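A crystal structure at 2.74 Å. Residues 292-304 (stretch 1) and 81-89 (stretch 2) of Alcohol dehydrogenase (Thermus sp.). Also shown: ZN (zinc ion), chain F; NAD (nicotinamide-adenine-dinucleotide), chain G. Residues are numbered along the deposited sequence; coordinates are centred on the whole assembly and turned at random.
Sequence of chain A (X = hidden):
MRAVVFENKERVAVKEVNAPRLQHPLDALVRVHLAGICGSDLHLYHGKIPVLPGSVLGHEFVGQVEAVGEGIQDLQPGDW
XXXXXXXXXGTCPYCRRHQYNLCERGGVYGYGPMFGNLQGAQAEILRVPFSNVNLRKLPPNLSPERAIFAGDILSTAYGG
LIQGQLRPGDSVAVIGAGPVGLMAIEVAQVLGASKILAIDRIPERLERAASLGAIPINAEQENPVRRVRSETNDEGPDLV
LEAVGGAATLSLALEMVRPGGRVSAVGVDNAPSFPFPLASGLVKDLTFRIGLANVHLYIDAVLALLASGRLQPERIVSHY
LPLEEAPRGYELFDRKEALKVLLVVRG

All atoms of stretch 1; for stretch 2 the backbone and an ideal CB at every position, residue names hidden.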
# COMPACT_ATOMS: atom_id res chain seq x y z
N LEU A 292 10.44 -3.69 6.47
CA LEU A 292 11.57 -4.58 6.43
C LEU A 292 11.15 -5.89 5.77
O LEU A 292 10.00 -6.32 5.88
CB LEU A 292 12.08 -4.81 7.84
CG LEU A 292 12.38 -3.55 8.67
CD1 LEU A 292 13.01 -3.92 9.99
CD2 LEU A 292 13.28 -2.55 7.95
N ALA A 293 12.09 -6.54 5.11
CA ALA A 293 11.81 -7.72 4.29
C ALA A 293 11.20 -8.80 5.08
O ALA A 293 11.47 -8.93 6.26
CB ALA A 293 13.08 -8.23 3.69
N ASN A 294 10.39 -9.60 4.41
CA ASN A 294 9.77 -10.78 5.02
C ASN A 294 10.31 -11.98 4.26
O ASN A 294 9.61 -12.73 3.56
CB ASN A 294 8.25 -10.69 4.93
CG ASN A 294 7.55 -11.88 5.53
OD1 ASN A 294 8.11 -12.60 6.35
ND2 ASN A 294 6.33 -12.11 5.11
N VAL A 295 11.61 -12.14 4.41
CA VAL A 295 12.38 -13.09 3.62
C VAL A 295 11.81 -14.49 3.58
O VAL A 295 11.80 -15.12 2.52
CB VAL A 295 13.82 -13.16 4.13
CG1 VAL A 295 14.60 -14.21 3.37
CG2 VAL A 295 14.51 -11.80 4.01
N HIS A 296 11.33 -14.97 4.71
CA HIS A 296 10.82 -16.34 4.80
C HIS A 296 9.71 -16.61 3.79
O HIS A 296 9.58 -17.72 3.32
CB HIS A 296 10.26 -16.63 6.18
CG HIS A 296 11.23 -16.39 7.29
ND1 HIS A 296 11.68 -15.13 7.62
CD2 HIS A 296 11.83 -17.25 8.15
CE1 HIS A 296 12.51 -15.22 8.64
NE2 HIS A 296 12.63 -16.49 8.97
N LEU A 297 8.91 -15.59 3.50
CA LEU A 297 7.80 -15.76 2.61
C LEU A 297 8.28 -16.10 1.19
O LEU A 297 7.61 -16.82 0.50
CB LEU A 297 6.93 -14.49 2.60
CG LEU A 297 5.54 -14.67 1.95
CD1 LEU A 297 4.71 -15.66 2.73
CD2 LEU A 297 4.79 -13.34 1.85
N TYR A 298 9.45 -15.58 0.80
CA TYR A 298 9.94 -15.64 -0.56
C TYR A 298 11.11 -16.58 -0.78
O TYR A 298 11.41 -16.95 -1.90
CB TYR A 298 10.36 -14.24 -0.99
CG TYR A 298 9.24 -13.24 -0.81
CD1 TYR A 298 8.08 -13.35 -1.57
CD2 TYR A 298 9.33 -12.20 0.11
CE1 TYR A 298 7.04 -12.46 -1.42
CE2 TYR A 298 8.29 -11.31 0.27
CZ TYR A 298 7.16 -11.45 -0.49
OH TYR A 298 6.13 -10.58 -0.36
N ILE A 299 11.80 -16.95 0.28
CA ILE A 299 13.09 -17.63 0.13
C ILE A 299 13.03 -18.92 -0.69
O ILE A 299 13.94 -19.20 -1.42
CB ILE A 299 13.73 -17.90 1.51
CG1 ILE A 299 15.19 -18.27 1.35
CG2 ILE A 299 12.99 -19.01 2.24
CD1 ILE A 299 15.94 -18.23 2.66
N ASP A 300 11.95 -19.68 -0.60
CA ASP A 300 11.87 -20.96 -1.32
C ASP A 300 11.84 -20.72 -2.83
O ASP A 300 12.53 -21.42 -3.58
CB ASP A 300 10.69 -21.81 -0.85
CG ASP A 300 10.85 -22.25 0.62
OD1 ASP A 300 11.85 -22.91 0.93
OD2 ASP A 300 10.01 -21.89 1.49
N ALA A 301 11.08 -19.71 -3.26
CA ALA A 301 10.99 -19.37 -4.67
C ALA A 301 12.28 -18.80 -5.16
O ALA A 301 12.69 -19.07 -6.27
CB ALA A 301 9.88 -18.38 -4.91
N VAL A 302 12.94 -18.00 -4.33
CA VAL A 302 14.20 -17.38 -4.74
C VAL A 302 15.25 -18.46 -4.98
O VAL A 302 15.89 -18.51 -6.01
CB VAL A 302 14.66 -16.35 -3.70
CG1 VAL A 302 16.09 -15.90 -3.97
CG2 VAL A 302 13.73 -15.15 -3.74
N LEU A 303 15.39 -19.36 -4.03
CA LEU A 303 16.27 -20.52 -4.20
C LEU A 303 15.99 -21.32 -5.50
O LEU A 303 16.91 -21.69 -6.23
CB LEU A 303 16.16 -21.46 -2.99
CG LEU A 303 16.77 -20.92 -1.69
CD1 LEU A 303 16.54 -21.84 -0.49
CD2 LEU A 303 18.25 -20.68 -1.86
N ALA A 304 14.73 -21.62 -5.79
CA ALA A 304 14.43 -22.34 -7.01
C ALA A 304 14.95 -21.55 -8.25
O ALA A 304 15.43 -22.13 -9.21
CB ALA A 304 12.92 -22.63 -7.10
N UNK A 81 23.42 -25.00 4.05
CA UNK A 81 22.23 -24.22 4.36
C UNK A 81 22.45 -22.72 4.21
O UNK A 81 23.58 -22.20 4.21
CB UNK A 81 21.77 -24.53 5.78
N UNK A 82 21.32 -22.05 4.06
CA UNK A 82 21.25 -20.63 4.09
C UNK A 82 19.99 -20.23 4.92
O UNK A 82 19.09 -21.05 5.17
CB UNK A 82 21.21 -20.07 2.67
N UNK A 83 19.94 -19.00 5.39
CA UNK A 83 18.81 -18.59 6.23
C UNK A 83 18.56 -17.11 6.10
O UNK A 83 19.48 -16.37 5.75
CB UNK A 83 19.06 -18.95 7.70
N UNK A 84 17.33 -16.68 6.37
CA UNK A 84 17.01 -15.26 6.45
C UNK A 84 17.86 -14.51 7.48
O UNK A 84 18.22 -15.06 8.51
CB UNK A 84 15.53 -15.09 6.79
N UNK A 85 18.16 -13.26 7.19
CA UNK A 85 18.88 -12.42 8.11
C UNK A 85 18.11 -12.09 9.38
O UNK A 85 18.67 -11.56 10.31
CB UNK A 85 19.28 -11.12 7.40
N UNK A 86 16.83 -12.38 9.41
CA UNK A 86 16.05 -12.09 10.56
C UNK A 86 15.36 -13.38 11.00
O UNK A 86 15.00 -14.18 10.19
CB UNK A 86 15.05 -10.97 10.27
N UNK A 87 15.17 -13.54 12.31
CA UNK A 87 14.68 -14.79 12.85
C UNK A 87 13.24 -14.66 13.23
O UNK A 87 12.74 -13.57 13.44
CB UNK A 87 15.51 -15.23 14.06
N UNK A 88 12.59 -15.81 13.35
CA UNK A 88 11.17 -15.90 13.53
C UNK A 88 10.86 -17.19 14.25
O UNK A 88 11.58 -18.16 14.10
CB UNK A 88 10.43 -15.82 12.19
N UNK A 89 9.78 -17.18 15.02
CA UNK A 89 9.51 -18.23 15.97
C UNK A 89 8.58 -19.26 15.39
O UNK A 89 8.60 -20.41 15.82
CB UNK A 89 8.92 -17.65 17.26
ZN ZN F . 6.96 -15.40 15.72
PA NAD G . 24.33 0.80 -0.31
O1A NAD G . 25.56 -0.05 -0.62
O2A NAD G . 24.47 2.00 0.62
O5B NAD G . 23.55 1.30 -1.64
C5B NAD G . 22.90 2.57 -1.67
C4B NAD G . 22.93 3.14 -3.09
O4B NAD G . 22.03 4.24 -3.20
C3B NAD G . 24.33 3.65 -3.45
O3B NAD G . 24.74 3.27 -4.78
C2B NAD G . 24.20 5.14 -3.39
O2B NAD G . 25.10 5.80 -4.29
C1B NAD G . 22.74 5.32 -3.79
N9A NAD G . 22.25 6.61 -3.32
C8A NAD G . 22.48 7.14 -2.10
N7A NAD G . 21.88 8.35 -2.02
C5A NAD G . 21.25 8.59 -3.19
C6A NAD G . 20.42 9.67 -3.76
N6A NAD G . 20.16 10.75 -3.00
N1A NAD G . 19.95 9.56 -5.02
C2A NAD G . 20.21 8.48 -5.78
N3A NAD G . 20.97 7.45 -5.32
C4A NAD G . 21.50 7.44 -4.06
O3 NAD G . 23.18 -0.13 0.37
PN NAD G . 22.55 -1.53 -0.17
O1N NAD G . 23.47 -2.60 0.39
O2N NAD G . 22.15 -1.44 -1.64
O5D NAD G . 21.15 -1.54 0.63
C5D NAD G . 20.08 -0.74 0.09
C4D NAD G . 19.15 -0.10 1.11
O4D NAD G . 18.15 -1.07 1.47
C3D NAD G . 19.83 0.33 2.41
O3D NAD G . 19.15 1.49 2.92
C2D NAD G . 19.67 -0.90 3.32
O2D NAD G . 19.77 -0.65 4.74
C1D NAD G . 18.28 -1.37 2.88
N1N NAD G . 17.99 -2.78 3.17
C2N NAD G . 16.76 -3.01 3.62
C3N NAD G . 16.31 -4.28 3.94
C7N NAD G . 14.89 -4.39 4.42
O7N NAD G . 14.54 -5.29 5.16
N7N NAD G . 14.02 -3.47 3.96
C4N NAD G . 17.20 -5.37 3.79
C5N NAD G . 18.49 -5.12 3.32
C6N NAD G . 18.87 -3.80 3.01

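Position 81 is extended, and its ideal CB has nothing of stretch 1 within 5.5 Å. The deposited residue is V81, which stays clear of stretch 1.

Position 82 is also extended, but CA-to-CB points toward the helix. The ideal CB lies 5.4 Å from L303 CD2, and I299 is near as well. This gap suits a medium apolar side chain such as valine, isoleucine or leucine. It is V82, with chi1 p. V82 CG1 lies 4.3 Å from L303 CD2 and 4.5 Å from I299 CD1, a loose apolar contact.

At position 83, phi/psi of -152/156 does not demand glycine, and CB points away, so stretch 1 sets little preference; it is G83.

Position 84 points toward stretch 1. The ideal CB is 3.5 Å from H296 CE1 and 3.6 Å from V295 CG1, so little room remains straight ahead. A compact side chain suits it: alanine, or proline, which phi -57 permits. It is P84. P84 CB packs 3.8 Å from V295 CG1, and P84 CD lies 4.0 Å from I299 CD1. P84 CG sits over the face of H296, 3.5 Å from the ring centroid and 11° off its normal, a CH-pi contact.

Position 85 has a sideways CB with nothing of stretch 1 within 5.5 Å. Only a long side chain could reach the methyl groups of A293 and V295; phenylalanine or methionine would serve. It is F85, with chi1 p. F85 CE2 is 3.7 Å from V295 CG2 and 4.1 Å from A293 CB. The ring edge also faces the cofactor, with F85 CZ 3.7 Å from NAD O7N.

Position 86 is sideways too, its ideal CB 5.2 Å from H296 CE1. Stretch 1 offers H296 ND1 and A293 O here, so a polar or aromatic side chain is plausible, such as histidine or glutamine. It is H86, with chi1 p. H296 turns its edge to the H86 face, centroids 4.6 Å apart and planes at 70°. H86 CE1 reaches to 3.3 Å from V295 N.

Position 87 points away, so stretch 1 leaves the choice open. It is I87.

Position 88 points toward H296, with the ideal CB 4.0 Å from H296 NE2. A small side chain suits this spacing. It is A88, with CB 3.9 Å from H296 NE2.

Position 89 is out of reach of stretch 1, but the zinc is close by, favouring a ligand such as cysteine or histidine. It is C89, whose SG binds ZN at 2.3 Å.

Stretch 2, residues 81-89: VVGPFHIAC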
# COMPACT_ATOMS: atom_id res chain seq x y z
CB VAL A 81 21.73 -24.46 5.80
CG1 VAL A 81 21.26 -25.90 5.97
CG2 VAL A 81 22.80 -24.06 6.82
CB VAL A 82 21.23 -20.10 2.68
CG1 VAL A 82 19.85 -20.28 2.08
CG2 VAL A 82 21.61 -18.63 2.65
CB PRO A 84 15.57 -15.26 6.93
CG PRO A 84 15.03 -16.55 6.43
CD PRO A 84 16.15 -17.52 6.61
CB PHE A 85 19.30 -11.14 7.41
CG PHE A 85 18.18 -10.17 7.13
CD1 PHE A 85 17.79 -9.24 8.09
CD2 PHE A 85 17.59 -10.13 5.88
CE1 PHE A 85 16.79 -8.31 7.80
CE2 PHE A 85 16.59 -9.21 5.60
CZ PHE A 85 16.19 -8.30 6.57
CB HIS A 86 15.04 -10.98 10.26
CG HIS A 86 14.00 -11.38 9.26
ND1 HIS A 86 14.22 -11.33 7.91
CD2 HIS A 86 12.73 -11.82 9.42
CE1 HIS A 86 13.12 -11.72 7.27
NE2 HIS A 86 12.21 -12.03 8.17
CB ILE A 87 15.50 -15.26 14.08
CG1 ILE A 87 15.35 -14.29 15.26
CG2 ILE A 87 16.97 -15.34 13.73
CD1 ILE A 87 15.62 -14.95 16.61
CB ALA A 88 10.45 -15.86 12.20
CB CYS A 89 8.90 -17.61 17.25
SG CYS A 89 7.13 -17.19 17.16
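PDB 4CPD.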